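Local structure of dihydroorotase (Agrobacterium tumefaciens, 2OGJ) at residues P16-N21 against L53-D58; I69-V74 against A324-P329; V274-I279 against L312-P317; P300-A305 against S390-R395; D353-D358 against L374-Y379. The protein hydrolyses acetyl-(R)-mandelate and, less efficiently, acetyl glycolate in vitro, acting as a zinc-dependent esterase of the metallo-dependent hydrolase superfamily. All coordinates share one frame; numbering follows the deposited sequence.

Interaction 1 (P16-N21 against L53-D58)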
# COMPACT_ATOMS: atom_id res chain seq x y z
N PRO A 16 -24.21 -56.65 -10.76
CA PRO A 16 -24.40 -56.52 -9.31
C PRO A 16 -23.18 -57.01 -8.53
O PRO A 16 -22.32 -57.72 -9.07
CB PRO A 16 -25.64 -57.36 -9.05
CG PRO A 16 -25.53 -58.43 -10.07
CD PRO A 16 -25.14 -57.66 -11.31
N ILE A 17 -23.08 -56.63 -7.27
CA ILE A 17 -21.95 -57.05 -6.46
C ILE A 17 -22.44 -57.62 -5.16
O ILE A 17 -23.46 -57.20 -4.62
CB ILE A 17 -21.03 -55.88 -6.08
CG1 ILE A 17 -20.58 -55.10 -7.31
CG2 ILE A 17 -19.82 -56.41 -5.34
CD1 ILE A 17 -19.68 -53.93 -6.96
N LEU A 18 -21.69 -58.57 -4.65
CA LEU A 18 -22.02 -59.17 -3.39
C LEU A 18 -20.79 -59.08 -2.49
O LEU A 18 -19.79 -59.74 -2.73
CB LEU A 18 -22.44 -60.63 -3.57
CG LEU A 18 -22.66 -61.35 -2.25
CD1 LEU A 18 -23.81 -60.70 -1.50
CD2 LEU A 18 -22.94 -62.82 -2.49
N LEU A 19 -20.87 -58.21 -1.50
CA LEU A 19 -19.79 -58.05 -0.54
C LEU A 19 -20.15 -59.02 0.58
O LEU A 19 -21.20 -58.89 1.19
CB LEU A 19 -19.74 -56.63 0.04
CG LEU A 19 -19.26 -55.51 -0.87
CD1 LEU A 19 -20.17 -55.40 -2.09
CD2 LEU A 19 -19.26 -54.22 -0.11
N THR A 20 -19.29 -59.99 0.82
CA THR A 20 -19.56 -60.93 1.88
C THR A 20 -18.59 -60.71 3.04
O THR A 20 -17.52 -60.12 2.87
CB THR A 20 -19.44 -62.39 1.37
OG1 THR A 20 -18.12 -62.64 0.88
CG2 THR A 20 -20.46 -62.64 0.26
N ASN A 21 -18.98 -61.10 4.23
CA ASN A 21 -18.19 -61.10 5.45
C ASN A 21 -17.69 -59.70 5.75
O ASN A 21 -16.44 -59.50 6.01
CB ASN A 21 -17.07 -62.14 5.35
CG ASN A 21 -17.56 -63.41 4.69
OD1 ASN A 21 -18.72 -63.50 4.27
ND2 ASN A 21 -16.69 -64.40 4.59
N LEU A 53 -26.67 -64.07 1.89
CA LEU A 53 -27.55 -63.94 0.74
C LEU A 53 -27.11 -64.78 -0.45
O LEU A 53 -26.00 -65.30 -0.47
CB LEU A 53 -27.60 -62.47 0.32
CG LEU A 53 -27.47 -61.47 1.46
CD1 LEU A 53 -27.35 -60.06 0.89
CD2 LEU A 53 -28.66 -61.58 2.39
N GLN A 54 -27.99 -64.91 -1.44
CA GLN A 54 -27.68 -65.67 -2.64
C GLN A 54 -27.70 -64.68 -3.80
O GLN A 54 -28.44 -63.70 -3.76
CB GLN A 54 -28.71 -66.75 -2.86
CG GLN A 54 -28.76 -67.82 -1.78
CD GLN A 54 -29.21 -67.29 -0.43
OE1 GLN A 54 -30.28 -66.69 -0.32
NE2 GLN A 54 -28.40 -67.51 0.59
N ALA A 55 -26.89 -64.92 -4.83
CA ALA A 55 -26.85 -64.00 -5.97
C ALA A 55 -26.75 -64.71 -7.33
O ALA A 55 -26.42 -65.89 -7.41
CB ALA A 55 -25.69 -63.02 -5.81
N PRO A 56 -27.06 -63.97 -8.42
CA PRO A 56 -27.02 -64.47 -9.81
C PRO A 56 -25.60 -64.80 -10.30
O PRO A 56 -24.93 -65.70 -9.77
CB PRO A 56 -27.63 -63.32 -10.61
CG PRO A 56 -28.51 -62.61 -9.61
CD PRO A 56 -27.64 -62.62 -8.38
N ALA A 57 -25.18 -64.09 -11.34
CA ALA A 57 -23.84 -64.22 -11.91
C ALA A 57 -23.23 -62.85 -11.66
O ALA A 57 -23.38 -61.93 -12.48
CB ALA A 57 -23.93 -64.51 -13.40
N ASP A 58 -22.54 -62.70 -10.53
CA ASP A 58 -21.96 -61.42 -10.15
C ASP A 58 -20.68 -61.47 -9.32
O ASP A 58 -20.44 -62.43 -8.58
CB ASP A 58 -23.01 -60.63 -9.39
CG ASP A 58 -23.72 -61.46 -8.33
OD1 ASP A 58 -24.64 -62.22 -8.70
OD2 ASP A 58 -23.33 -61.37 -7.15
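Strand 17-20 sits inside a small mixed beta sheet near the N-terminus, and residues 53-58 form the connection that runs from edge strand 46-50 to the opposite edge strand, 59-61. On its way the loop closes over Leu-18, the residue with the most surface buried here. With CG anti to the backbone N (chi1 174°), Leu-18 sends its two methyls to different partners: CD1 meets Leu-53 CD1 at 4.3 Å, while CD2 reaches the CB of Ala-55. Leu-39, on the adjacent strand 36-40, also touches these three residues, so a branched apolar chain suits the position.

At the other end, Pro-16 and Asp-58 cross at about a right angle. Pro-16 CG lies 3.4 Å from Asp-58 CB, putting the CG corner of the ring against the root of the acid; the compact proline ring offers that corner as a small apolar surface. Asp-58 has its CG in the crowded position between its own N and carbonyl carbon, chi1 46°. That torsion turns the carboxylate toward Leu-18, whose backbone hydrogen-bonds with Thr-59 and Arg-61, in the strand that follows the loop. Its OD2 ends beside the aliphatic root of Leu-18, 3.8 Å from the CB.

Interaction 2 (I69-V74 against A324-P329)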
# COMPACT_ATOMS: atom_id res chain seq x y z
N ILE A 69 -16.74 -52.29 7.39
CA ILE A 69 -17.35 -51.59 6.28
C ILE A 69 -18.16 -50.45 6.90
O ILE A 69 -18.90 -50.65 7.88
CB ILE A 69 -18.30 -52.48 5.44
CG1 ILE A 69 -18.73 -51.70 4.20
CG2 ILE A 69 -19.54 -52.89 6.25
CD1 ILE A 69 -19.48 -52.52 3.19
N SER A 70 -17.99 -49.25 6.35
CA SER A 70 -18.69 -48.07 6.85
C SER A 70 -19.11 -47.21 5.68
O SER A 70 -18.72 -47.48 4.53
CB SER A 70 -17.77 -47.24 7.77
OG SER A 70 -16.72 -46.62 7.04
N PRO A 71 -19.93 -46.20 5.93
CA PRO A 71 -20.30 -45.37 4.78
C PRO A 71 -18.98 -44.78 4.25
O PRO A 71 -18.03 -44.63 5.01
CB PRO A 71 -21.25 -44.34 5.38
CG PRO A 71 -20.94 -44.36 6.85
CD PRO A 71 -20.67 -45.79 7.14
N GLY A 72 -18.92 -44.49 2.95
CA GLY A 72 -17.71 -43.94 2.37
C GLY A 72 -17.08 -42.81 3.16
O GLY A 72 -17.76 -41.87 3.57
N TRP A 73 -15.77 -42.90 3.39
CA TRP A 73 -15.04 -41.89 4.13
C TRP A 73 -15.16 -40.53 3.46
O TRP A 73 -15.14 -40.44 2.22
CB TRP A 73 -13.58 -42.27 4.24
CG TRP A 73 -13.32 -43.44 5.13
CD1 TRP A 73 -14.20 -44.02 6.01
CD2 TRP A 73 -12.08 -44.13 5.27
NE1 TRP A 73 -13.57 -45.04 6.70
CE2 TRP A 73 -12.27 -45.13 6.27
CE3 TRP A 73 -10.82 -44.01 4.67
CZ2 TRP A 73 -11.24 -45.99 6.67
CZ3 TRP A 73 -9.80 -44.86 5.06
CH2 TRP A 73 -10.02 -45.84 6.05
N VAL A 74 -15.27 -39.49 4.29
CA VAL A 74 -15.39 -38.10 3.84
C VAL A 74 -14.18 -37.28 4.32
O VAL A 74 -14.00 -37.08 5.52
CB VAL A 74 -16.66 -37.43 4.44
CG1 VAL A 74 -16.76 -36.01 3.96
CG2 VAL A 74 -17.92 -38.21 4.07
N ALA A 324 -15.64 -39.25 12.93
CA ALA A 324 -15.00 -37.99 12.57
C ALA A 324 -14.46 -38.06 11.15
O ALA A 324 -13.59 -37.29 10.75
CB ALA A 324 -13.88 -37.70 13.53
N VAL A 325 -14.99 -39.00 10.38
CA VAL A 325 -14.53 -39.20 9.02
C VAL A 325 -15.71 -39.62 8.15
O VAL A 325 -15.58 -39.88 6.97
CB VAL A 325 -13.38 -40.24 9.03
CG1 VAL A 325 -13.86 -41.59 8.60
CG2 VAL A 325 -12.23 -39.75 8.20
N THR A 326 -16.89 -39.64 8.76
CA THR A 326 -18.11 -39.99 8.05
C THR A 326 -19.30 -39.09 8.43
O THR A 326 -19.58 -38.09 7.76
CB THR A 326 -18.49 -41.47 8.29
OG1 THR A 326 -18.54 -41.71 9.70
CG2 THR A 326 -17.47 -42.39 7.64
N ARG A 327 -20.00 -39.45 9.50
CA ARG A 327 -21.17 -38.71 9.95
C ARG A 327 -20.94 -37.23 10.28
O ARG A 327 -21.76 -36.37 9.92
CB ARG A 327 -21.77 -39.42 11.16
CG ARG A 327 -21.98 -40.91 10.93
CD ARG A 327 -23.45 -41.26 10.83
NE ARG A 327 -24.07 -41.10 12.14
CZ ARG A 327 -25.38 -40.95 12.31
NH1 ARG A 327 -26.19 -40.92 11.26
NH2 ARG A 327 -25.86 -40.79 13.54
N ASN A 328 -19.83 -36.94 10.94
CA ASN A 328 -19.53 -35.56 11.33
C ASN A 328 -19.18 -34.60 10.20
O ASN A 328 -19.77 -33.52 10.12
CB ASN A 328 -18.44 -35.53 12.40
CG ASN A 328 -18.93 -36.04 13.73
OD1 ASN A 328 -18.14 -36.24 14.64
ND2 ASN A 328 -20.23 -36.26 13.84
N PRO A 329 -18.22 -34.96 9.33
CA PRO A 329 -17.87 -34.05 8.24
C PRO A 329 -19.04 -33.98 7.26
O PRO A 329 -19.23 -32.98 6.55
CB PRO A 329 -16.63 -34.69 7.63
CG PRO A 329 -16.86 -36.14 7.86
CD PRO A 329 -17.38 -36.17 9.28
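The best-packed part of this contact lies around the C-terminal half of residues 69-74, where a strand of the TIM barrel meets the turn leading into helix 327-332. Val-74 N donates to Val-325 O at 2.7 Å, in the carbonyl plane and nearly straight (170° at the hydrogen). Val-325 also lays its CG1 over one face of Trp-73, 4.0 Å from the centroid of the five-membered ring, a CH-pi contact. Thr-326 CG2 comes instead to the edge of that indole, 4.0 Å from Trp-73 CD1. Beyond the bond, Pro-329 CG presses on Val-74 CB at 3.7 Å; a beta-branched chain and a proline ring give two compact, rigid surfaces.

Packing loosens in two directions. Toward Ser-70, Pro-71 CG stands 4.1 Å from Thr-326 CB, crossing it at about a right angle. Toward solvent, partly exposed Arg-327 turns from the strand and forms a salt bridge with Glu-338.

Thr-326 offers the strand its methyl and keeps OG1 for Val-322 O. The interface is therefore apolar apart from one buried backbone bond, which ties the turn to the strand just before the zinc ligands His-77 and His-79.

Interaction 3 (V274-I279 against L312-P317)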
# COMPACT_ATOMS: atom_id res chain seq x y z
N VAL A 274 -0.03 -31.71 20.91
CA VAL A 274 -1.23 -30.90 21.11
C VAL A 274 -2.45 -31.79 21.19
O VAL A 274 -3.26 -31.66 22.11
CB VAL A 274 -1.44 -29.88 19.96
CG1 VAL A 274 -2.82 -29.26 20.06
CG2 VAL A 274 -0.38 -28.79 20.04
N ALA A 275 -2.59 -32.71 20.24
CA ALA A 275 -3.72 -33.63 20.19
C ALA A 275 -3.83 -34.54 21.40
O ALA A 275 -4.92 -34.83 21.88
CB ALA A 275 -3.66 -34.47 18.92
N GLU A 276 -2.68 -35.00 21.89
CA GLU A 276 -2.67 -35.89 23.05
C GLU A 276 -3.27 -35.15 24.22
O GLU A 276 -4.25 -35.58 24.81
CB GLU A 276 -1.23 -36.31 23.39
CG GLU A 276 -1.13 -37.69 24.00
CD GLU A 276 0.21 -37.96 24.67
OE1 GLU A 276 1.26 -37.69 24.04
OE2 GLU A 276 0.21 -38.46 25.82
N ALA A 277 -2.67 -34.02 24.53
CA ALA A 277 -3.14 -33.20 25.62
C ALA A 277 -4.63 -32.84 25.47
O ALA A 277 -5.38 -32.83 26.45
CB ALA A 277 -2.30 -31.95 25.71
N ALA A 278 -5.05 -32.55 24.25
CA ALA A 278 -6.43 -32.19 24.01
C ALA A 278 -7.37 -33.33 24.34
O ALA A 278 -8.35 -33.16 25.07
CB ALA A 278 -6.61 -31.77 22.56
N ILE A 279 -7.07 -34.51 23.80
CA ILE A 279 -7.91 -35.68 24.01
C ILE A 279 -7.92 -36.16 25.46
O ILE A 279 -8.95 -36.64 25.95
CB ILE A 279 -7.48 -36.83 23.05
CG1 ILE A 279 -7.74 -36.38 21.61
CG2 ILE A 279 -8.28 -38.10 23.34
CD1 ILE A 279 -7.04 -37.22 20.54
N LEU A 312 -6.05 -42.11 16.46
CA LEU A 312 -6.31 -43.33 17.21
C LEU A 312 -5.14 -43.61 18.16
O LEU A 312 -5.34 -44.18 19.22
CB LEU A 312 -6.46 -44.53 16.27
CG LEU A 312 -6.93 -45.82 16.94
CD1 LEU A 312 -8.42 -45.69 17.23
CD2 LEU A 312 -6.69 -47.01 16.04
N SER A 313 -3.94 -43.21 17.75
CA SER A 313 -2.74 -43.42 18.54
C SER A 313 -2.64 -42.49 19.74
O SER A 313 -1.95 -42.80 20.70
CB SER A 313 -1.49 -43.26 17.67
OG SER A 313 -1.16 -41.89 17.50
N VAL A 314 -3.31 -41.35 19.69
CA VAL A 314 -3.26 -40.44 20.83
C VAL A 314 -4.56 -40.51 21.62
O VAL A 314 -5.05 -39.52 22.16
CB VAL A 314 -2.96 -38.98 20.43
CG1 VAL A 314 -1.48 -38.85 20.05
CG2 VAL A 314 -3.86 -38.55 19.30
N ASP A 315 -5.10 -41.72 21.63
CA ASP A 315 -6.30 -42.05 22.38
C ASP A 315 -7.66 -41.53 21.98
O ASP A 315 -8.43 -41.09 22.83
CB ASP A 315 -6.06 -41.73 23.85
CG ASP A 315 -6.38 -42.89 24.76
OD1 ASP A 315 -5.79 -43.97 24.56
OD2 ASP A 315 -7.22 -42.72 25.67
N MSE A 316 -7.98 -41.57 20.70
CA MSE A 316 -9.30 -41.15 20.28
C MSE A 316 -9.96 -42.51 20.09
O MSE A 316 -9.53 -43.30 19.25
CB MSE A 316 -9.23 -40.38 18.96
CG MSE A 316 -10.45 -39.52 18.64
SE MSE A 316 -10.26 -38.43 17.20
CE MSE A 316 -11.97 -38.20 16.78
N PRO A 317 -10.98 -42.81 20.89
CA PRO A 317 -11.63 -44.12 20.71
C PRO A 317 -11.96 -44.43 19.24
O PRO A 317 -12.35 -43.54 18.47
CB PRO A 317 -12.87 -44.00 21.58
CG PRO A 317 -13.10 -42.51 21.68
CD PRO A 317 -11.72 -41.97 21.83
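The last turn of helix 304-313 gives way to a loop that passes alongside helix 272-280, bringing the CA of Val-314 to 5.1 Å from that of Glu-276. Both helices belong to the outer layer of the TIM barrel and follow one another along the chain. Val-314 fits against one flank of the earlier helix. Its CG2, set between the backbone N and the carbonyl carbon, meets Ala-275 CB at 4.1 Å and Ile-279 CD1 at 3.7 Å. The other methyl, CG1, lies 4.1 Å from Glu-276 CG, so the glutamate contributes its aliphatic stem here. Small Ala-275 lets the valine come close to the helix, whereas long Ile-279, one turn later, extends across to the loop.

Ile-279 crosses Val-314 at about a right angle. Its CG1 is anti to the carbonyl carbon and the chain then extends (chi2 164°), which carries CD1 beyond the helix surface, while CG2 faces the backbone carbonyl of Asp-315. That aspartate has a left-handed backbone (phi 70°) and redirects the chain toward Pro-317 and the next helix. Selenomethionine Met-316 turns its end away from Ile-279, its CE packing on Ala-324, and leaves its CB 4.2 Å from Ile-279 CD1.

Interaction 4 (P300-A305 against S390-R395); sequences PVWDLA and SRYIPR
Asp-303 places CG in the crowded position between its backbone N and carbonyl carbon (chi1 46°), and this aims the carboxylate at the chain of residues 390-395. Tyr-392 holds CG anti to its backbone N (chi1 169°), which swings its ring across to Trp-302, whose own CG is anti to the carbonyl carbon; the two side chains cross at about a right angle. Asp-303 OD1 takes the N-H of Tyr-392 at 2.6 Å, almost along the C-O axis and nearly straight, 176° at the hydrogen. The same oxygen lies 3.5 Å from Arg-391 CB. Arg-391 NE is farther off, 4.6 Å from Asp-303 OD1, where its charge may still favour the ionised acid.

Asp-303 is also the N-cap of helix 304-313, an outer helix of the TIM barrel: its side chain caps a backbone N of the first turn, and OD2 also hydrogen-bonds Thr-306 OG1, while OD1 holds the C-terminal tail. Aspartate's short arm suits this double duty.

The five-membered ring of Trp-302 and the Tyr-392 ring are roughly parallel but slid apart, so they barely overlap. Their firmer contact is Trp-302 CB against Tyr-392 CD2 at 3.7 Å, and the phenol OH bonds to Asn-298. Pro-394 extends the apolar patch, its CB 4.0 Å from Trp-302 NE1. On the other flank, the aliphatic part of Arg-391 rests on the helix, with CG 4.1 Å from Ala-305 CB.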
# COMPACT_ATOMS: atom_id res chain seq x y z
N PRO A 300 4.63 -35.26 5.10
CA PRO A 300 3.82 -35.29 6.32
C PRO A 300 2.62 -36.26 6.27
O PRO A 300 2.67 -37.37 6.79
CB PRO A 300 3.37 -33.83 6.48
CG PRO A 300 4.25 -33.05 5.51
CD PRO A 300 4.47 -33.99 4.38
N VAL A 301 1.56 -35.79 5.63
CA VAL A 301 0.31 -36.51 5.48
C VAL A 301 0.41 -37.51 4.35
O VAL A 301 0.76 -37.15 3.23
CB VAL A 301 -0.81 -35.53 5.08
CG1 VAL A 301 -2.16 -36.19 5.20
CG2 VAL A 301 -0.70 -34.30 5.91
N TRP A 302 0.11 -38.77 4.60
CA TRP A 302 0.18 -39.66 3.46
C TRP A 302 -1.23 -39.78 2.88
O TRP A 302 -1.45 -39.60 1.69
CB TRP A 302 0.74 -41.03 3.88
CG TRP A 302 2.19 -40.96 4.31
CD1 TRP A 302 3.20 -40.25 3.71
CD2 TRP A 302 2.80 -41.69 5.38
NE1 TRP A 302 4.39 -40.50 4.33
CE2 TRP A 302 4.18 -41.38 5.36
CE3 TRP A 302 2.31 -42.58 6.35
CZ2 TRP A 302 5.08 -41.93 6.28
CZ3 TRP A 302 3.21 -43.12 7.26
CH2 TRP A 302 4.58 -42.80 7.22
N ASP A 303 -2.19 -40.03 3.76
CA ASP A 303 -3.56 -40.17 3.35
C ASP A 303 -4.45 -40.12 4.57
O ASP A 303 -3.96 -40.08 5.69
CB ASP A 303 -3.73 -41.50 2.62
CG ASP A 303 -3.05 -42.66 3.36
OD1 ASP A 303 -2.61 -43.60 2.67
OD2 ASP A 303 -2.97 -42.65 4.61
N LEU A 304 -5.76 -40.10 4.35
CA LEU A 304 -6.73 -40.03 5.43
C LEU A 304 -6.56 -41.18 6.44
O LEU A 304 -6.64 -40.97 7.66
CB LEU A 304 -8.15 -40.06 4.86
CG LEU A 304 -9.24 -39.71 5.86
CD1 LEU A 304 -9.00 -38.28 6.32
CD2 LEU A 304 -10.63 -39.88 5.24
N ALA A 305 -6.31 -42.39 5.93
CA ALA A 305 -6.14 -43.56 6.79
C ALA A 305 -5.00 -43.35 7.79
O ALA A 305 -5.15 -43.64 8.97
CB ALA A 305 -5.90 -44.81 5.93
N SER A 390 -6.05 -48.74 -1.18
CA SER A 390 -4.78 -49.03 -0.53
C SER A 390 -4.13 -47.74 -0.01
O SER A 390 -4.34 -46.66 -0.56
CB SER A 390 -3.84 -49.73 -1.51
OG SER A 390 -2.50 -49.71 -1.05
N ARG A 391 -3.36 -47.87 1.08
CA ARG A 391 -2.68 -46.72 1.65
C ARG A 391 -1.64 -46.22 0.67
O ARG A 391 -1.15 -46.99 -0.15
CB ARG A 391 -2.02 -47.08 2.99
CG ARG A 391 -2.99 -47.07 4.15
CD ARG A 391 -2.35 -47.48 5.47
NE ARG A 391 -1.11 -46.75 5.71
CZ ARG A 391 0.11 -47.26 5.52
NH1 ARG A 391 0.24 -48.52 5.09
NH2 ARG A 391 1.19 -46.52 5.75
N TYR A 392 -1.33 -44.92 0.78
CA TYR A 392 -0.35 -44.23 -0.06
C TYR A 392 1.06 -44.67 0.30
O TYR A 392 1.43 -44.74 1.48
CB TYR A 392 -0.48 -42.71 0.13
CG TYR A 392 0.66 -41.90 -0.47
CD1 TYR A 392 0.67 -41.58 -1.83
CD2 TYR A 392 1.76 -41.50 0.31
CE1 TYR A 392 1.74 -40.89 -2.40
CE2 TYR A 392 2.84 -40.81 -0.25
CZ TYR A 392 2.83 -40.51 -1.60
OH TYR A 392 3.92 -39.89 -2.18
N ILE A 393 1.84 -44.99 -0.71
CA ILE A 393 3.20 -45.41 -0.47
C ILE A 393 4.08 -44.25 -0.88
O ILE A 393 4.11 -43.86 -2.06
CB ILE A 393 3.55 -46.69 -1.30
CG1 ILE A 393 2.52 -47.79 -1.01
CG2 ILE A 393 4.96 -47.17 -0.93
CD1 ILE A 393 2.42 -48.13 0.45
N PRO A 394 4.80 -43.67 0.09
CA PRO A 394 5.68 -42.53 -0.18
C PRO A 394 6.78 -42.83 -1.18
O PRO A 394 7.69 -43.60 -0.91
CB PRO A 394 6.22 -42.17 1.21
CG PRO A 394 6.16 -43.46 1.95
CD PRO A 394 4.85 -44.05 1.51
N ARG A 395 6.64 -42.24 -2.37
CA ARG A 395 7.63 -42.39 -3.43
C ARG A 395 8.74 -41.41 -3.14
O ARG A 395 9.03 -40.52 -3.95
CB ARG A 395 7.02 -42.08 -4.79
CG ARG A 395 6.08 -43.15 -5.27
CD ARG A 395 5.34 -42.75 -6.52
NE ARG A 395 4.21 -43.66 -6.75
CZ ARG A 395 3.32 -43.97 -5.81
NH1 ARG A 395 3.43 -43.46 -4.59
NH2 ARG A 395 2.31 -44.79 -6.09

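Interaction 5 (D353-D358 against L374-Y379)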
# COMPACT_ATOMS: atom_id res chain seq x y z
N ASP A 353 -9.68 -52.40 7.12
CA ASP A 353 -9.29 -53.22 8.24
C ASP A 353 -8.53 -52.35 9.24
O ASP A 353 -8.12 -51.23 8.92
CB ASP A 353 -8.40 -54.36 7.78
CG ASP A 353 -9.19 -55.57 7.34
OD1 ASP A 353 -10.05 -56.01 8.14
OD2 ASP A 353 -8.97 -56.08 6.21
N LEU A 354 -8.38 -52.85 10.45
CA LEU A 354 -7.65 -52.14 11.48
C LEU A 354 -6.65 -53.18 11.98
O LEU A 354 -6.96 -53.95 12.88
CB LEU A 354 -8.59 -51.71 12.61
CG LEU A 354 -8.15 -50.61 13.58
CD1 LEU A 354 -7.82 -51.20 14.92
CD2 LEU A 354 -6.97 -49.86 12.98
N VAL A 355 -5.46 -53.19 11.38
CA VAL A 355 -4.42 -54.17 11.70
C VAL A 355 -3.27 -53.72 12.61
O VAL A 355 -2.99 -52.53 12.77
CB VAL A 355 -3.79 -54.70 10.41
CG1 VAL A 355 -4.88 -55.09 9.44
CG2 VAL A 355 -2.90 -53.65 9.79
N ASP A 356 -2.60 -54.71 13.21
CA ASP A 356 -1.47 -54.42 14.08
C ASP A 356 -0.26 -54.07 13.23
O ASP A 356 -0.03 -54.67 12.18
CB ASP A 356 -1.13 -55.63 14.95
CG ASP A 356 -2.17 -55.87 16.03
OD1 ASP A 356 -2.62 -54.89 16.66
OD2 ASP A 356 -2.52 -57.05 16.25
N ALA A 357 0.50 -53.08 13.69
CA ALA A 357 1.67 -52.67 12.95
C ALA A 357 2.67 -51.98 13.86
O ALA A 357 2.46 -51.85 15.07
CB ALA A 357 1.29 -51.75 11.82
N ASP A 358 3.78 -51.56 13.26
CA ASP A 358 4.83 -50.85 13.96
C ASP A 358 5.36 -49.88 12.91
O ASP A 358 6.43 -50.08 12.33
CB ASP A 358 5.92 -51.81 14.42
CG ASP A 358 7.04 -51.11 15.16
OD1 ASP A 358 6.74 -50.39 16.14
OD2 ASP A 358 8.22 -51.29 14.77
N LEU A 374 -3.25 -49.73 12.41
CA LEU A 374 -3.44 -48.97 11.20
C LEU A 374 -4.73 -49.16 10.43
O LEU A 374 -5.10 -50.28 10.07
CB LEU A 374 -2.28 -49.23 10.25
CG LEU A 374 -0.93 -48.73 10.71
CD1 LEU A 374 0.13 -49.23 9.74
CD2 LEU A 374 -0.94 -47.21 10.79
N PHE A 375 -5.41 -48.05 10.16
CA PHE A 375 -6.60 -48.14 9.36
C PHE A 375 -6.01 -48.43 7.99
O PHE A 375 -5.07 -47.77 7.55
CB PHE A 375 -7.37 -46.82 9.35
CG PHE A 375 -8.13 -46.57 10.61
CD1 PHE A 375 -7.50 -46.00 11.71
CD2 PHE A 375 -9.47 -46.93 10.71
CE1 PHE A 375 -8.19 -45.80 12.90
CE2 PHE A 375 -10.18 -46.73 11.89
CZ PHE A 375 -9.54 -46.16 12.99
N GLU A 376 -6.55 -49.45 7.34
CA GLU A 376 -6.07 -49.83 6.02
C GLU A 376 -7.24 -50.09 5.07
O GLU A 376 -7.89 -51.14 5.13
CB GLU A 376 -5.18 -51.07 6.14
CG GLU A 376 -4.07 -51.10 5.11
CD GLU A 376 -2.68 -50.95 5.72
OE1 GLU A 376 -2.58 -50.47 6.87
OE2 GLU A 376 -1.69 -51.32 5.06
N PRO A 377 -7.54 -49.11 4.19
CA PRO A 377 -8.65 -49.26 3.24
C PRO A 377 -8.42 -50.38 2.24
O PRO A 377 -7.30 -50.58 1.77
CB PRO A 377 -8.74 -47.88 2.59
CG PRO A 377 -7.38 -47.33 2.71
CD PRO A 377 -6.95 -47.77 4.09
N ARG A 378 -9.49 -51.11 1.94
CA ARG A 378 -9.49 -52.25 1.00
C ARG A 378 -10.29 -51.94 -0.25
O ARG A 378 -9.78 -52.05 -1.37
CB ARG A 378 -10.02 -53.48 1.72
CG ARG A 378 -8.93 -54.42 2.17
CD ARG A 378 -8.00 -53.75 3.15
NE ARG A 378 -7.36 -54.75 3.99
CZ ARG A 378 -6.05 -54.86 4.20
NH1 ARG A 378 -5.20 -54.03 3.62
NH2 ARG A 378 -5.59 -55.82 5.00
N TYR A 379 -11.52 -51.54 -0.07
CA TYR A 379 -12.33 -51.21 -1.22
C TYR A 379 -13.20 -50.06 -0.95
O TYR A 379 -13.75 -49.91 0.15
CB TYR A 379 -13.35 -52.28 -1.57
CG TYR A 379 -12.73 -53.62 -1.83
CD1 TYR A 379 -12.43 -54.49 -0.79
CD2 TYR A 379 -12.45 -54.01 -3.13
CE1 TYR A 379 -11.87 -55.71 -1.03
CE2 TYR A 379 -11.88 -55.24 -3.39
CZ TYR A 379 -11.59 -56.10 -2.33
OH TYR A 379 -11.00 -57.33 -2.57
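Leu-354 CD2 sits over the centre of the Phe-375 ring, 4.1 Å from its centroid and 11° off the normal, a CH-pi contact at the apolar heart of a beta hairpin. The two residues form an antiparallel non-hydrogen-bonded pair between strands 348-362 and 368-382, so both side chains leave the same face, toward helix 304-313. Leucine can swing a methyl over the flat ring: its CG is anti to the backbone N, and CD2 returns across the neighbouring strand. The opposite face carries Val-355 and Leu-374; farther along, Ala-357 CB meets Leu-374 CD1 at 3.5 Å, a small methyl receiving a longer chain.

Hydrogen-bonded pairs flank the Leu-354 and Phe-375 pair on either side. Leu-374 N gives to Val-355 O at 2.8 Å; the return bond, Val-355 N to Leu-374 O, is longer at 3.2 Å. Asp-353 and Glu-376 likewise exchange two backbone bonds, Glu-376 N reaching Asp-353 O at 2.9 Å. Past this ladder, Arg-378 and Tyr-379 both face Val-351 in a classic beta bulge.

At the polar edge Asp-353 divides its carboxylate: OD1 accepts from Ala-67 N, and OD2 forms a salt bridge with Arg-378. The guanidinium and carboxylate planes stand almost perpendicular, 84° apart, and Arg-378 NE meets the anti lone pair of Asp-353 OD2 at 3.0 Å.

Interaction 1 comes first along the chain and lies in the small N-terminal sheet, its centre about 31 Å from the centre of the chain; it touches interaction 2 where Leu-19 packs on Ile-69. Interactions 2 to 5 gather about the barrel. Helix 304-313 links interactions 3 and 4, which lie near its two ends with centres about 20 Å apart, and its Leu-312 packs on Phe-375 of interaction 5. Trp-73 of interaction 2 also meets Leu-304 and Ala-305 of interaction 4 and Pro-377 of interaction 5. Strands 68-75 and 348-362 are sheet neighbours. Interactions 4 and 5, centres about 12 Å apart, meet where Ala-305 packs on Pro-377; these contacts tie the tail and hairpin to helix 304-313 and the barrel.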